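Local atomic coordinates of erythromycin B/D C-12 hydroxylase (Saccharopolyspora erythraea, PDB entry 2XFH), a protein that hydroxylates erythromycin D at C-12 of its macrolactone ring to give erythromycin C, using a heme b cofactor, molecular oxygen and NADPH. Residues T28-W33 against N313-S318; T247-N252 against E280-R285; P286-M291 against Q391-T396. The protein carries 1 engineered substitution. All blocks are in the same frame, centred on the assembly; numbering follows the deposited sequence. Where two conformers were deposited one is given.

Overall arrangement
The chain first contributes T28-W33, in helix 27-40. These residues meet N313-S318 in contact 1, which closes a very long loop. Inside that loop, contact 2 joins helix 228-259 to helix 274-284 and closes a short, mostly helical one. Contact 3 opens at P286, directly after contact 2 ends at R285. Its partner, Q391-T396, comes after S318, so contacts 1 and 3 cross along the chain. They also share a sheet, because strands 290-295 and 311-315 are neighbours in it. N252 of contact 2 binds the backbone of L394 in contact 3. Together the contacts tie helix 27-40 and the sheet to the helices and loops beside the heme.

Contact 1 of 3, residues T28-W33 against N313-S318; sequences TALLDW and NTWVLS
L30 sends its two methyl groups to different partners. L30 CD1 reaches the six-membered end of the W315 indole, 3.9 Å from W315 CZ3. L30 CD2 meets L317 CD2 at 3.7 Å. The L30 CG lies anti to its backbone N (chi1 175°), which carries the fork of the side chain off the helix toward both residues. L317 is forked in the same way. Its CD2 receives L30, while L317 CD1 receives L31 CD2 at 3.8 Å. The side chains of L31 and L317 run at about a right angle to each other. L31 CD2 also lies near L317 CG.

W33 adds a looser contact, with W33 CZ3 4.4 Å from W315 CZ2. The W315 atom sits at the edge of the W33 ring, near its plane. No hydrogen bond links the two segments, and the contact is wholly apolar. The polar end of W315 is served elsewhere, because NE1 bonds to ND1 of H52.

W315 takes the N-cap position of helix 316-320. This part of the chain packs on helix 27-40, with L34 extending the leucine surface. The W315 ring stacks on F54, beyond strand 51-53, and L317 shares a backbone bond with P289, on the segment that leads into strand 290-295.

Contact 2 of 3, residues T247-N252 against E280-R285; sequences TVLLGN and EVLRYR. With HEM (protoporphyrin IX containing Fe), chain B.
N252 ND2 is held by two backbone carbonyls. N252 ND2 donates to R285 O across the contact at 3.0 Å, in a bent bond with an N-H...O angle of 138°. It also bonds to L394 O, in the loop near the heme. The R285 carbonyl is met by a donor tilted 35° from its plane. N252 OD1 bonds to R255 NH2, so both ends of the amide are fixed and its rotation is set. All of this is buried. Nearer the backbone, N252 CB touches V281 CG1 at 3.9 Å.

The apolar half lies toward the heme. L249 CD2 touches V281 CG1 at 3.8 Å. L249 CG meets L282 CD2 at 3.9 Å, and the two leucine side chains run at about a right angle. Both also press on the end of a heme vinyl group, with L249 CD1 3.7 Å from HEM CBB.

E280 and R283 form the ExxR motif of cytochromes P450. R283 grips the carboxylate side-on. R283 NE binds E280 OE1 at 2.9 Å and R283 NH2 binds E280 OE2 at 2.9 Å. Both acceptors lie in the guanidinium plane but are met from above the carboxylate plane. R336 adds a second charge at OE2. The guanidinium of R285 turns elsewhere, to E27 and E259.

Helix 274-284 carries this motif and corresponds to the P450 K helix. Helix 228-259 is the long helix that runs past the heme. The axes of segments 247-252 and 280-284 cross at 104°. Helices 135-140 and 356-374 also pack against segment 247-252.

Contact 3 of 3, residues P286-M291 against Q391-T396; sequences PPFPQM and QIVLGT. With CL6 (1-[(2-chlorophenyl)(diphenyl)methyl]-1H-imidazole), chain C; HEM (protoporphyrin IX containing Fe), chain B.
P287 and L394 join two loops of the P450 active site. P286-M291 follows the K helix and corresponds to substrate recognition site 5. Q391-T396 corresponds to site 6 and starts with a classic gamma turn centred on I392.

One hydrogen bond links the loops. L394 N donates to P287 O at 2.8 Å, nearly straight at 166°. P287 O also receives a CA-H...O contact from V393 CA at 3.3 Å. In the turn, I392 O lies 3.3 Å from P289 CD.

The apolar contacts flank this bond. L394 CB packs 3.6 Å from P289 CG, and L394 CB also touches P286 O. V393 CG2 touches F288 CE2 at 3.9 Å. V393 and P287 both pack on V248 of helix 228-259.

Ring and ligand contacts lie on the heme side. F288 CG is anti to its carbonyl carbon (chi1 -54°). This torsion turns the ring off its own backbone toward the heme side, where it meets both V393 and the bound inhibitor clotrimazole (CL6). Atom CAK of a CL6 phenyl group lies 3.6 Å above the F288 ring plane, over its centre. The chlorophenyl group is also near, with CL6 CAU 3.5 Å from F288 CE2. The F288 ring edge points at the porphyrin, near HEM CHB. P287 rests its ring on the heme methyl CMB. I392 is near a second CL6 molecule. The first CL6 is anchored through its imidazole, whose NAN binds the heme iron at 2.1 Å.

Contact 1 of 3, residues T28-W33 against N313-S318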
loop_
_atom_site.group_PDB
_atom_site.type_symbol
_atom_site.label_atom_id
_atom_site.label_comp_id
_atom_site.label_asym_id
_atom_site.label_seq_id
_atom_site.Cartn_x
_atom_site.Cartn_y
_atom_site.Cartn_z
ATOM N N THR A 28 -1.157 11.825 15.864
ATOM C CA THR A 28 -0.470 12.063 17.127
ATOM C C THR A 28 -1.063 11.242 18.285
ATOM O O THR A 28 -0.328 10.598 19.046
ATOM C CB THR A 28 -0.486 13.568 17.483
ATOM O OG1 THR A 28 0.057 14.318 16.380
ATOM C CG2 THR A 28 0.324 13.852 18.764
ATOM N N ALA A 29 -2.384 11.286 18.415
ATOM C CA ALA A 29 -3.090 10.549 19.458
ATOM C C ALA A 29 -2.939 9.044 19.261
ATOM O O ALA A 29 -2.791 8.323 20.231
ATOM C CB ALA A 29 -4.567 10.912 19.452
ATOM N N LEU A 30 -3.021 8.578 18.012
ATOM C CA LEU A 30 -2.817 7.164 17.713
ATOM C C LEU A 30 -1.406 6.719 18.105
ATOM O O LEU A 30 -1.240 5.730 18.810
ATOM C CB LEU A 30 -3.068 6.887 16.230
ATOM C CG LEU A 30 -2.776 5.469 15.722
ATOM C CD1 LEU A 30 -3.688 4.359 16.360
ATOM C CD2 LEU A 30 -2.880 5.472 14.184
ATOM N N LEU A 31 -0.399 7.465 17.640
ATOM C CA LEU A 31 0.993 7.200 17.998
ATOM C C LEU A 31 1.226 7.207 19.507
ATOM O O LEU A 31 1.928 6.340 20.041
ATOM C CB LEU A 31 1.926 8.205 17.306
ATOM C CG LEU A 31 2.095 8.084 15.792
ATOM C CD1 LEU A 31 2.858 9.291 15.264
ATOM C CD2 LEU A 31 2.812 6.784 15.431
ATOM N N ASP A 32 0.679 8.212 20.198
ATOM C CA ASP A 32 0.748 8.279 21.660
ATOM C C ASP A 32 0.145 7.014 22.291
ATOM O O ASP A 32 0.735 6.411 23.161
ATOM C CB ASP A 32 -0.013 9.519 22.169
ATOM C CG ASP A 32 0.751 10.823 21.951
ATOM O OD1 ASP A 32 1.999 10.788 21.792
ATOM O OD2 ASP A 32 0.082 11.888 21.968
ATOM N N TRP A 33 -1.042 6.620 21.840
ATOM C CA TRP A 33 -1.728 5.441 22.402
ATOM C C TRP A 33 -0.911 4.157 22.211
ATOM O O TRP A 33 -0.786 3.341 23.131
ATOM C CB TRP A 33 -3.122 5.282 21.799
ATOM C CG TRP A 33 -3.888 4.062 22.260
ATOM C CD1 TRP A 33 -4.488 3.880 23.475
ATOM C CD2 TRP A 33 -4.154 2.866 21.504
ATOM N NE1 TRP A 33 -5.113 2.655 23.518
ATOM C CE2 TRP A 33 -4.917 2.008 22.329
ATOM C CE3 TRP A 33 -3.832 2.443 20.211
ATOM C CZ2 TRP A 33 -5.361 0.746 21.901
ATOM C CZ3 TRP A 33 -4.266 1.185 19.789
ATOM C CH2 TRP A 33 -5.035 0.358 20.628
ATOM N N ASN A 313 -4.247 -8.653 15.332
ATOM C CA ASN A 313 -3.855 -7.476 14.576
ATOM C C ASN A 313 -2.393 -7.132 14.885
ATOM O O ASN A 313 -2.033 -6.864 16.043
ATOM C CB ASN A 313 -4.811 -6.327 14.936
ATOM C CG ASN A 313 -4.806 -5.201 13.922
ATOM O OD1 ASN A 313 -5.338 -5.324 12.811
ATOM N ND2 ASN A 313 -4.260 -4.071 14.324
ATOM N N THR A 314 -1.558 -7.150 13.854
ATOM C CA THR A 314 -0.155 -6.766 14.023
ATOM C C THR A 314 0.029 -5.312 13.634
ATOM O O THR A 314 -0.156 -4.956 12.495
ATOM C CB THR A 314 0.801 -7.650 13.197
ATOM O OG1 THR A 314 0.409 -7.647 11.812
ATOM C CG2 THR A 314 0.829 -9.087 13.743
ATOM N N TRP A 315 0.380 -4.479 14.600
ATOM C CA TRP A 315 0.527 -3.063 14.359
ATOM C C TRP A 315 1.923 -2.734 13.850
ATOM O O TRP A 315 2.842 -2.473 14.643
ATOM C CB TRP A 315 0.209 -2.258 15.618
ATOM C CG TRP A 315 -1.244 -2.181 15.926
ATOM C CD1 TRP A 315 -1.987 -3.087 16.622
ATOM C CD2 TRP A 315 -2.137 -1.133 15.533
ATOM N NE1 TRP A 315 -3.304 -2.665 16.683
ATOM C CE2 TRP A 315 -3.416 -1.465 16.030
ATOM C CE3 TRP A 315 -1.977 0.056 14.805
ATOM C CZ2 TRP A 315 -4.532 -0.636 15.837
ATOM C CZ3 TRP A 315 -3.089 0.879 14.611
ATOM C CH2 TRP A 315 -4.344 0.527 15.137
ATOM N N VAL A 316 2.079 -2.788 12.528
ATOM C CA VAL A 316 3.298 -2.302 11.833
ATOM C C VAL A 316 3.699 -0.876 12.264
ATOM O O VAL A 316 4.892 -0.572 12.477
ATOM C CB VAL A 316 3.072 -2.334 10.283
ATOM C CG1 VAL A 316 4.066 -1.417 9.533
ATOM C CG2 VAL A 316 3.146 -3.762 9.778
ATOM N N LEU A 317 2.714 0.000 12.388
ATOM C CA LEU A 317 2.969 1.357 12.857
ATOM C C LEU A 317 3.665 1.385 14.222
ATOM O O LEU A 317 4.635 2.127 14.394
ATOM C CB LEU A 317 1.684 2.202 12.845
ATOM C CG LEU A 317 1.830 3.675 13.285
ATOM C CD1 LEU A 317 2.914 4.431 12.477
ATOM C CD2 LEU A 317 0.468 4.365 13.152
ATOM N N SER A 318 3.210 0.552 15.161
ATOM C CA SER A 318 3.779 0.513 16.512
ATOM C C SER A 318 5.166 -0.103 16.490
ATOM O O SER A 318 6.083 0.394 17.136
ATOM C CB SER A 318 2.859 -0.289 17.434
ATOM O OG SER A 318 3.274 -0.228 18.790
#

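Contact 2 of 3, residues T247-N252 against E280-R285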
loop_
_atom_site.group_PDB
_atom_site.type_symbol
_atom_site.label_atom_id
_atom_site.label_comp_id
_atom_site.label_asym_id
_atom_site.label_seq_id
_atom_site.Cartn_x
_atom_site.Cartn_y
_atom_site.Cartn_z
ATOM N N THR A 247 -1.072 7.143 -3.799
ATOM C CA THR A 247 -1.780 8.272 -3.183
ATOM C C THR A 247 -1.294 8.551 -1.745
ATOM O O THR A 247 -1.055 9.697 -1.376
ATOM C CB THR A 247 -3.318 8.000 -3.170
ATOM O OG1 THR A 247 -3.797 8.049 -4.512
ATOM C CG2 THR A 247 -4.067 9.056 -2.356
ATOM N N VAL A 248 -1.182 7.500 -0.946
ATOM C CA VAL A 248 -0.887 7.611 0.486
ATOM C C VAL A 248 0.595 7.867 0.712
ATOM O O VAL A 248 0.969 8.806 1.454
ATOM C CB VAL A 248 -1.330 6.322 1.246
ATOM C CG1 VAL A 248 -0.822 6.316 2.723
ATOM C CG2 VAL A 248 -2.823 6.163 1.217
ATOM N N LEU A 249 1.440 7.028 0.124
ATOM C CA LEU A 249 2.895 7.139 0.403
ATOM C C LEU A 249 3.465 8.457 -0.134
ATOM O O LEU A 249 4.224 9.118 0.568
ATOM C CB LEU A 249 3.702 6.007 -0.220
ATOM C CG LEU A 249 5.020 5.515 0.422
ATOM C CD1 LEU A 249 5.994 5.060 -0.599
ATOM C CD2 LEU A 249 5.711 6.409 1.472
ATOM N N LEU A 250 3.089 8.840 -1.356
ATOM C CA LEU A 250 3.610 10.082 -1.935
ATOM C C LEU A 250 3.184 11.312 -1.115
ATOM O O LEU A 250 4.003 12.219 -0.887
ATOM C CB LEU A 250 3.245 10.246 -3.427
ATOM C CG LEU A 250 3.906 11.401 -4.189
ATOM C CD1 LEU A 250 5.449 11.334 -4.182
ATOM C CD2 LEU A 250 3.382 11.425 -5.626
ATOM N N GLY A 251 1.912 11.356 -0.702
ATOM C CA GLY A 251 1.441 12.375 0.268
ATOM C C GLY A 251 2.251 12.345 1.569
ATOM O O GLY A 251 2.645 13.399 2.107
ATOM N N ASN A 252 2.521 11.149 2.077
ATOM C CA ASN A 252 3.294 11.006 3.321
ATOM C C ASN A 252 4.732 11.490 3.114
ATOM O O ASN A 252 5.348 12.111 4.006
ATOM C CB ASN A 252 3.268 9.573 3.838
ATOM C CG ASN A 252 1.895 9.178 4.418
ATOM O OD1 ASN A 252 0.968 10.003 4.491
ATOM N ND2 ASN A 252 1.773 7.925 4.830
ATOM N N GLU A 280 12.678 5.566 4.821
ATOM C CA GLU A 280 12.429 6.176 6.111
ATOM C C GLU A 280 10.998 6.725 6.223
ATOM O O GLU A 280 10.390 6.688 7.287
ATOM C CB GLU A 280 13.422 7.268 6.391
ATOM C CG GLU A 280 13.253 7.929 7.797
ATOM C CD GLU A 280 13.537 7.016 9.006
ATOM O OE1 GLU A 280 13.559 5.755 8.884
ATOM O OE2 GLU A 280 13.711 7.576 10.134
ATOM N N VAL A 281 10.451 7.213 5.125
ATOM C CA VAL A 281 9.026 7.611 5.161
ATOM C C VAL A 281 8.111 6.391 5.360
ATOM O O VAL A 281 7.235 6.426 6.192
ATOM C CB VAL A 281 8.631 8.478 3.942
ATOM C CG1 VAL A 281 7.132 8.882 4.052
ATOM C CG2 VAL A 281 9.529 9.747 3.851
ATOM N N LEU A 282 8.314 5.305 4.601
ATOM C CA LEU A 282 7.713 4.006 4.929
ATOM C C LEU A 282 7.784 3.575 6.391
ATOM O O LEU A 282 6.774 3.164 6.975
ATOM C CB LEU A 282 8.283 2.883 4.028
ATOM C CG LEU A 282 7.798 2.998 2.576
ATOM C CD1 LEU A 282 8.697 2.142 1.692
ATOM C CD2 LEU A 282 6.333 2.462 2.485
ATOM N N ARG A 283 8.954 3.698 7.011
ATOM C CA ARG A 283 9.057 3.338 8.402
ATOM C C ARG A 283 8.203 4.278 9.244
ATOM O O ARG A 283 7.393 3.855 10.095
ATOM C CB ARG A 283 10.525 3.361 8.890
ATOM C CG ARG A 283 10.626 2.899 10.341
ATOM C CD ARG A 283 12.013 3.189 10.923
ATOM N NE ARG A 283 12.212 4.616 11.214
ATOM C CZ ARG A 283 11.756 5.279 12.277
ATOM N NH1 ARG A 283 11.043 4.695 13.265
ATOM N NH2 ARG A 283 12.035 6.567 12.342
ATOM N N TYR A 284 8.392 5.556 8.994
ATOM C CA TYR A 284 7.865 6.591 9.864
ATOM C C TYR A 284 6.343 6.725 9.757
ATOM O O TYR A 284 5.654 6.957 10.766
ATOM C CB TYR A 284 8.549 7.870 9.446
ATOM C CG TYR A 284 8.379 9.020 10.392
ATOM C CD1 TYR A 284 9.072 9.060 11.583
ATOM C CD2 TYR A 284 7.570 10.100 10.050
ATOM C CE1 TYR A 284 8.947 10.140 12.459
ATOM C CE2 TYR A 284 7.445 11.193 10.905
ATOM C CZ TYR A 284 8.114 11.192 12.109
ATOM O OH TYR A 284 7.968 12.272 12.952
ATOM N N ARG A 285 5.837 6.586 8.528
ATOM C CA ARG A 285 4.397 6.738 8.204
ATOM C C ARG A 285 3.962 5.642 7.213
ATOM O O ARG A 285 3.654 5.931 6.041
ATOM C CB ARG A 285 4.075 8.130 7.651
ATOM C CG ARG A 285 3.981 9.277 8.743
ATOM C CD ARG A 285 3.597 10.643 8.170
ATOM N NE ARG A 285 3.343 11.609 9.262
ATOM C CZ ARG A 285 3.940 12.784 9.430
ATOM N NH1 ARG A 285 4.869 13.233 8.574
ATOM N NH2 ARG A 285 3.602 13.522 10.494
HETATM C CHA HEM B . 1.100 -7.535 0.235
HETATM C CHB HEM B . 2.065 -3.050 1.718
HETATM C CHC HEM B . 2.456 -1.459 -2.801
HETATM C CHD HEM B . 0.686 -5.731 -4.243
HETATM C C1A HEM B . 1.401 -6.464 1.025
HETATM C C2A HEM B . 1.566 -6.479 2.449
HETATM C C3A HEM B . 1.807 -5.238 2.862
HETATM C C4A HEM B . 1.816 -4.401 1.695
HETATM C CMA HEM B . 2.095 -4.775 4.330
HETATM C CAA HEM B . 1.507 -7.738 3.322
HETATM C CBA HEM B . 0.088 -8.134 3.674
HETATM C CGA HEM B . 0.082 -9.342 4.582
HETATM O O1A HEM B . 1.146 -9.786 5.080
HETATM O O2A HEM B . -1.017 -9.849 4.900
HETATM C C1B HEM B . 2.303 -2.235 0.652
HETATM C C2B HEM B . 2.767 -0.855 0.688
HETATM C C3B HEM B . 2.866 -0.432 -0.595
HETATM C C4B HEM B . 2.484 -1.527 -1.441
HETATM C CMB HEM B . 3.074 -0.014 1.949
HETATM C CAB HEM B . 3.303 0.925 -1.204
HETATM C CBB HEM B . 4.013 1.892 -0.586
HETATM C C1C HEM B . 1.994 -2.468 -3.614
HETATM C C2C HEM B . 1.925 -2.443 -5.056
HETATM C C3C HEM B . 1.449 -3.637 -5.439
HETATM C C4C HEM B . 1.184 -4.437 -4.266
HETATM C CMC HEM B . 2.370 -1.280 -5.960
HETATM C CAC HEM B . 1.224 -4.038 -6.883
HETATM C CBC HEM B . 1.318 -5.345 -7.196
HETATM C C1D HEM B . 0.643 -6.637 -3.220
HETATM C C2D HEM B . 0.224 -8.017 -3.312
HETATM C C3D HEM B . 0.318 -8.551 -1.895
HETATM C C4D HEM B . 0.820 -7.458 -1.100
HETATM C CMD HEM B . -0.259 -8.811 -4.551
HETATM C CAD HEM B . 0.047 -9.958 -1.393
HETATM C CBD HEM B . 1.427 -10.660 -1.327
HETATM C CGD HEM B . 1.237 -12.054 -0.771
HETATM O O1D HEM B . 0.186 -12.322 -0.104
HETATM O O2D HEM B . 2.134 -12.920 -0.991
HETATM N NA HEM B . 1.558 -5.172 0.580
HETATM N NB HEM B . 2.140 -2.618 -0.642
HETATM N NC HEM B . 1.556 -3.689 -3.164
HETATM N ND HEM B . 0.990 -6.363 -1.908
HETATM FE FE HEM B . 1.609 -4.473 -1.274
#

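Contact 3 of 3, residues P286-M291 against Q391-T396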
loop_
_atom_site.group_PDB
_atom_site.type_symbol
_atom_site.label_atom_id
_atom_site.label_comp_id
_atom_site.label_asym_id
_atom_site.label_seq_id
_atom_site.Cartn_x
_atom_site.Cartn_y
_atom_site.Cartn_z
ATOM N N PRO A 286 3.921 4.395 7.695
ATOM C CA PRO A 286 3.552 3.254 6.837
ATOM C C PRO A 286 2.135 3.462 6.313
ATOM O O PRO A 286 1.241 3.726 7.115
ATOM C CB PRO A 286 3.603 2.068 7.804
ATOM C CG PRO A 286 3.422 2.700 9.227
ATOM C CD PRO A 286 4.243 3.958 9.070
ATOM N N PRO A 287 1.931 3.361 4.977
ATOM C CA PRO A 287 0.568 3.440 4.444
ATOM C C PRO A 287 -0.443 2.515 5.149
ATOM O O PRO A 287 -1.570 2.963 5.393
ATOM C CB PRO A 287 0.749 3.082 2.966
ATOM C CG PRO A 287 2.146 3.618 2.649
ATOM C CD PRO A 287 2.919 3.179 3.891
ATOM N N PHE A 288 -0.042 1.283 5.493
ATOM C CA PHE A 288 -0.860 0.352 6.285
ATOM C C PHE A 288 -0.306 0.118 7.693
ATOM O O PHE A 288 0.622 -0.692 7.887
ATOM C CB PHE A 288 -1.002 -0.998 5.568
ATOM C CG PHE A 288 -1.525 -0.871 4.175
ATOM C CD1 PHE A 288 -0.689 -1.052 3.089
ATOM C CD2 PHE A 288 -2.841 -0.517 3.962
ATOM C CE1 PHE A 288 -1.144 -0.912 1.801
ATOM C CE2 PHE A 288 -3.333 -0.388 2.665
ATOM C CZ PHE A 288 -2.480 -0.584 1.581
ATOM N N PRO A 289 -0.872 0.801 8.690
ATOM C CA PRO A 289 -0.418 0.593 10.071
ATOM C C PRO A 289 -0.645 -0.809 10.656
ATOM O O PRO A 289 0.027 -1.170 11.625
ATOM C CB PRO A 289 -1.254 1.611 10.887
ATOM C CG PRO A 289 -1.801 2.545 9.923
ATOM C CD PRO A 289 -1.972 1.783 8.624
ATOM N N GLN A 290 -1.569 -1.597 10.098
ATOM C CA GLN A 290 -1.889 -2.905 10.667
ATOM C C GLN A 290 -2.115 -3.978 9.598
ATOM O O GLN A 290 -2.431 -3.662 8.446
ATOM C CB GLN A 290 -3.083 -2.798 11.624
ATOM C CG GLN A 290 -4.299 -2.104 11.028
ATOM C CD GLN A 290 -5.162 -1.392 12.064
ATOM O OE1 GLN A 290 -5.537 -1.969 13.092
ATOM N NE2 GLN A 290 -5.506 -0.140 11.778
ATOM N N MET A 291 -1.910 -5.231 9.987
ATOM C CA MET A 291 -2.212 -6.406 9.169
ATOM C C MET A 291 -2.960 -7.382 10.083
ATOM O O MET A 291 -2.858 -7.281 11.288
ATOM C CB MET A 291 -0.926 -7.025 8.648
ATOM C CG MET A 291 0.032 -6.004 8.014
ATOM S SD MET A 291 1.744 -6.477 8.135
ATOM C CE MET A 291 1.729 -8.067 7.307
ATOM N N GLN A 391 -9.965 5.163 8.532
ATOM C CA GLN A 391 -9.540 3.810 8.871
ATOM C C GLN A 391 -8.706 3.147 7.779
ATOM O O GLN A 391 -8.607 3.657 6.654
ATOM C CB GLN A 391 -10.738 2.936 9.261
ATOM C CG GLN A 391 -10.903 2.756 10.771
ATOM C CD GLN A 391 -9.713 2.059 11.424
ATOM O OE1 GLN A 391 -9.102 1.150 10.840
ATOM N NE2 GLN A 391 -9.375 2.483 12.645
ATOM N N ILE A 392 -8.078 2.019 8.143
ATOM C CA ILE A 392 -7.237 1.173 7.274
ATOM C C ILE A 392 -5.890 1.808 6.892
ATOM O O ILE A 392 -4.839 1.235 7.178
ATOM C CB ILE A 392 -7.986 0.639 6.003
ATOM C CG1 ILE A 392 -9.378 0.060 6.355
ATOM C CG2 ILE A 392 -7.129 -0.392 5.238
ATOM C CD1 ILE A 392 -9.392 -1.008 7.488
ATOM N N VAL A 393 -5.940 2.985 6.268
ATOM C CA VAL A 393 -4.777 3.651 5.686
ATOM C C VAL A 393 -4.283 4.785 6.592
ATOM O O VAL A 393 -5.082 5.461 7.242
ATOM C CB VAL A 393 -5.167 4.198 4.270
ATOM C CG1 VAL A 393 -4.492 5.506 3.960
ATOM C CG2 VAL A 393 -4.914 3.133 3.172
ATOM N N LEU A 394 -2.966 4.998 6.633
ATOM C CA LEU A 394 -2.422 6.135 7.359
ATOM C C LEU A 394 -2.001 7.211 6.356
ATOM O O LEU A 394 -0.946 7.118 5.751
ATOM C CB LEU A 394 -1.249 5.717 8.269
ATOM C CG LEU A 394 -0.604 6.848 9.091
ATOM C CD1 LEU A 394 -1.465 7.136 10.286
ATOM C CD2 LEU A 394 0.817 6.488 9.535
ATOM N N GLY A 395 -2.855 8.218 6.159
ATOM C CA GLY A 395 -2.491 9.369 5.321
ATOM C C GLY A 395 -3.732 10.151 4.903
ATOM O O GLY A 395 -4.787 10.042 5.547
ATOM N N THR A 396 -3.611 10.910 3.817
ATOM C CA THR A 396 -4.680 11.807 3.371
ATOM C C THR A 396 -5.164 11.548 1.949
ATOM O O THR A 396 -4.394 11.203 1.073
ATOM C CB THR A 396 -4.273 13.287 3.517
ATOM O OG1 THR A 396 -3.125 13.567 2.706
ATOM C CG2 THR A 396 -3.942 13.596 4.973
HETATM CL CLAY CL6 C . -4.895 -3.606 -2.684
HETATM C CAX CL6 C . -5.371 -3.063 -1.049
HETATM C CAV CL6 C . -6.359 -2.075 -0.997
HETATM C CAT CL6 C . -6.797 -1.589 0.235
HETATM C CAS CL6 C . -6.229 -2.068 1.413
HETATM C CAU CL6 C . -5.242 -3.065 1.357
HETATM C CAW CL6 C . -4.796 -3.578 0.128
HETATM C CAR CL6 C . -3.702 -4.637 0.116
HETATM C CAC CL6 C . -4.162 -5.782 -0.761
HETATM C CAE CL6 C . -3.310 -6.383 -1.670
HETATM C CAF CL6 C . -3.728 -7.423 -2.506
HETATM C CAD CL6 C . -5.030 -7.889 -2.392
HETATM C CAB CL6 C . -5.901 -7.296 -1.484
HETATM C CAA CL6 C . -5.481 -6.258 -0.663
HETATM N NAO CL6 C . -2.433 -4.047 -0.457
HETATM C CAM CL6 C . -1.273 -4.665 -0.371
HETATM N NAN CL6 C . -0.393 -3.877 -1.033
HETATM C CAQ CL6 C . -1.030 -2.782 -1.504
HETATM C CAP CL6 C . -2.376 -2.908 -1.150
HETATM C CAL CL6 C . -3.415 -5.103 1.544
HETATM C CAK CL6 C . -2.682 -4.272 2.414
HETATM C CAI CL6 C . -2.415 -4.689 3.720
HETATM C CAG CL6 C . -2.888 -5.924 4.177
HETATM C CAH CL6 C . -3.622 -6.764 3.325
HETATM C CAJ CL6 C . -3.879 -6.345 2.018
HETATM C CHA HEM B . 1.100 -7.535 0.235
HETATM C CHB HEM B . 2.065 -3.050 1.718
HETATM C CHC HEM B . 2.456 -1.459 -2.801
HETATM C CHD HEM B . 0.686 -5.731 -4.243
HETATM C C1A HEM B . 1.401 -6.464 1.025
HETATM C C2A HEM B . 1.566 -6.479 2.449
HETATM C C3A HEM B . 1.807 -5.238 2.862
HETATM C C4A HEM B . 1.816 -4.401 1.695
HETATM C CMA HEM B . 2.095 -4.775 4.330
HETATM C CAA HEM B . 1.507 -7.738 3.322
HETATM C CBA HEM B . 0.088 -8.134 3.674
HETATM C CGA HEM B . 0.082 -9.342 4.582
HETATM O O1A HEM B . 1.146 -9.786 5.080
HETATM O O2A HEM B . -1.017 -9.849 4.900
HETATM C C1B HEM B . 2.303 -2.235 0.652
HETATM C C2B HEM B . 2.767 -0.855 0.688
HETATM C C3B HEM B . 2.866 -0.432 -0.595
HETATM C C4B HEM B . 2.484 -1.527 -1.441
HETATM C CMB HEM B . 3.074 -0.014 1.949
HETATM C CAB HEM B . 3.303 0.925 -1.204
HETATM C CBB HEM B . 4.013 1.892 -0.586
HETATM C C1C HEM B . 1.994 -2.468 -3.614
HETATM C C2C HEM B . 1.925 -2.443 -5.056
HETATM C C3C HEM B . 1.449 -3.637 -5.439
HETATM C C4C HEM B . 1.184 -4.437 -4.266
HETATM C CMC HEM B . 2.370 -1.280 -5.960
HETATM C CAC HEM B . 1.224 -4.038 -6.883
HETATM C CBC HEM B . 1.318 -5.345 -7.196
HETATM C C1D HEM B . 0.643 -6.637 -3.220
HETATM C C2D HEM B . 0.224 -8.017 -3.312
HETATM C C3D HEM B . 0.318 -8.551 -1.895
HETATM C C4D HEM B . 0.820 -7.458 -1.100
HETATM C CMD HEM B . -0.259 -8.811 -4.551
HETATM C CAD HEM B . 0.047 -9.958 -1.393
HETATM C CBD HEM B . 1.427 -10.660 -1.327
HETATM C CGD HEM B . 1.237 -12.054 -0.771
HETATM O O1D HEM B . 0.186 -12.322 -0.104
HETATM O O2D HEM B . 2.134 -12.920 -0.991
HETATM N NA HEM B . 1.558 -5.172 0.580
HETATM N NB HEM B . 2.140 -2.618 -0.642
HETATM N NC HEM B . 1.556 -3.689 -3.164
HETATM N ND HEM B . 0.990 -6.363 -1.908
HETATM FE FE HEM B . 1.609 -4.473 -1.274
#